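Secreted protein (Streptomyces lividans TK24, PDB 5LXZ) is a copper metalloradical enzyme of the galactose oxidase-like AA5 family, probably an oxidase that acts on extracellular substrates. Local coordinates at residues Tyr460-Ile465 with Ser544-His548. The protein carries 1 engineered substitution. Residues are numbered along the deposited sequence.
With CU (copper (II) ion), chain B.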
loop_
_atom_site.group_PDB
_atom_site.type_symbol
_atom_site.label_atom_id
_atom_site.label_comp_id
_atom_site.label_asym_id
_atom_site.label_seq_id
_atom_site.Cartn_x
_atom_site.Cartn_y
_atom_site.Cartn_z
ATOM N N TYR A 460 4.294 10.883 1.128
ATOM C CA TYR A 460 4.396 9.820 0.103
ATOM C C TYR A 460 5.568 8.918 0.366
ATOM O O TYR A 460 6.608 9.356 0.852
ATOM C CB TYR A 460 4.596 10.547 -1.229
ATOM C CG TYR A 460 4.600 9.750 -2.473
ATOM C CD1 TYR A 460 3.563 8.887 -2.728
ATOM C CD2 TYR A 460 5.584 9.941 -3.418
ATOM C CE1 TYR A 460 3.517 8.197 -3.924
ATOM C CE2 TYR A 460 5.552 9.229 -4.627
ATOM C CZ TYR A 460 4.513 8.372 -4.831
ATOM O OH TYR A 460 4.462 7.663 -6.021
ATOM N N HIS A 461 5.402 7.617 0.090
ATOM C CA HIS A 461 6.498 6.656 0.216
ATOM C C HIS A 461 7.002 6.524 1.638
ATOM O O HIS A 461 8.223 6.460 1.841
ATOM C CB HIS A 461 7.640 6.991 -0.734
ATOM C CG HIS A 461 7.341 6.714 -2.172
ATOM N ND1 HIS A 461 8.093 7.235 -3.199
ATOM C CD2 HIS A 461 6.408 5.919 -2.753
ATOM C CE1 HIS A 461 7.628 6.805 -4.351
ATOM N NE2 HIS A 461 6.617 5.999 -4.111
ATOM N N SER A 462 6.072 6.416 2.582
ATOM C CA SER A 462 6.361 6.191 3.994
ATOM C C SER A 462 5.691 4.935 4.469
ATOM O O SER A 462 4.983 4.223 3.690
ATOM C CB SER A 462 5.877 7.373 4.840
ATOM O OG SER A 462 6.398 8.585 4.376
ATOM N N GLY A 463 5.921 4.592 5.747
ATOM C CA GLY A 463 5.172 3.512 6.333
ATOM C C GLY A 463 5.560 3.283 7.767
ATOM O O GLY A 463 6.397 4.014 8.296
ATOM N N SER A 464 4.950 2.270 8.382
ATOM C CA SER A 464 5.191 1.961 9.780
ATOM C C SER A 464 5.020 0.485 10.024
ATOM O O SER A 464 4.199 -0.184 9.366
ATOM C CB SER A 464 4.322 2.785 10.713
ATOM O OG SER A 464 2.948 2.489 10.577
ATOM N N ILE A 465 5.814 -0.027 10.962
ATOM C CA ILE A 465 5.873 -1.448 11.284
ATOM C C ILE A 465 5.917 -1.632 12.804
ATOM O O ILE A 465 6.839 -1.117 13.460
ATOM C CB ILE A 465 7.205 -2.048 10.724
ATOM C CG1 ILE A 465 7.366 -1.762 9.218
ATOM C CG2 ILE A 465 7.355 -3.523 11.064
ATOM C CD1 ILE A 465 6.410 -2.553 8.390
ATOM N N SER A 544 3.389 -6.717 9.730
ATOM C CA SER A 544 3.046 -5.807 8.656
ATOM C C SER A 544 3.943 -6.021 7.466
ATOM O O SER A 544 5.136 -6.319 7.609
ATOM C CB SER A 544 3.223 -4.365 9.115
ATOM O OG SER A 544 2.088 -3.946 9.835
ATOM N N ALA A 545 3.390 -5.727 6.303
ATOM C CA ALA A 545 4.139 -5.446 5.091
ATOM C C ALA A 545 3.514 -4.163 4.553
ATOM O O ALA A 545 2.365 -4.166 4.107
ATOM C CB ALA A 545 4.026 -6.591 4.094
ATOM N N SER A 546 4.233 -3.069 4.638
ATOM C CA SER A 546 3.677 -1.769 4.443
ATOM C C SER A 546 4.337 -1.069 3.267
ATOM O O SER A 546 5.564 -0.970 3.210
ATOM C CB SER A 546 3.902 -0.967 5.723
ATOM O OG SER A 546 3.350 0.357 5.639
ATOM N N THR A 547 3.524 -0.488 2.399
ATOM C CA THR A 547 3.992 0.401 1.341
ATOM C C THR A 547 2.826 1.215 0.823
ATOM O O THR A 547 1.703 0.765 0.856
ATOM C CB THR A 547 4.611 -0.358 0.133
ATOM O OG1 THR A 547 5.346 0.549 -0.691
ATOM C CG2 THR A 547 3.563 -1.087 -0.766
ATOM N N HIS A 548 3.107 2.441 0.404
ATOM C CA HIS A 548 2.123 3.301 -0.207
ATOM C C HIS A 548 0.817 3.311 0.549
ATOM O O HIS A 548 -0.248 3.222 -0.038
ATOM C CB HIS A 548 1.889 2.918 -1.687
ATOM C CG HIS A 548 3.064 3.122 -2.585
ATOM N ND1 HIS A 548 4.185 2.341 -2.556
ATOM C CD2 HIS A 548 3.248 3.985 -3.620
ATOM C CE1 HIS A 548 4.991 2.673 -3.530
ATOM N NE2 HIS A 548 4.452 3.696 -4.168
HETATM CU CU CU B . 5.375 5.069 -5.415
HETATM O O HOH W 1 5.660 3.588 1.003
HETATM O O HOH W 2 2.881 2.498 3.817
HETATM O O HOH W 3 6.224 5.930 -7.234
#
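Strands 462-465 and 545-547 run nearly antiparallel (163°), their axes 6.1 Å apart at closest, with CA pairs such as G463-S546 at 5.8 Å. No direct hydrogen bond joins them; two waters bridge instead. S462 O accepts from both: one water also accepts from H548 N (2.9 Å), the other is bonded to S546 OG. A CB on G463 would clash with S546 OG, so glycine lets S546 face the strand closely. I465 CD1 packs on S544 CB (3.7 Å) and S546 CB (4.0 Å). At the other end both backbones turn with positive phi at H461 and H548, whose imidazoles meet at copper (H461 NE2 2.0 Å, H548 NE2 2.1 Å from CU), the edge of H461 toward the face of H548. H548 ND1 donates to T547 OG1 (2.8 Å), while D478 holds H461 ND1. Y248 and a water are the other close ligands; Y460 OH, hydrogen-bonded to Y248, lies at a longer 2.8 Å from CU, like galactose oxidase's axial tyrosine. Strand 462-466 edges a propeller blade, beside 472-476; 545-547, from the C-terminal domain, reaches into the propeller's centre as in that enzyme, bringing H548 to the copper and pairing with 30-33, whose A31 and L33 touch I465.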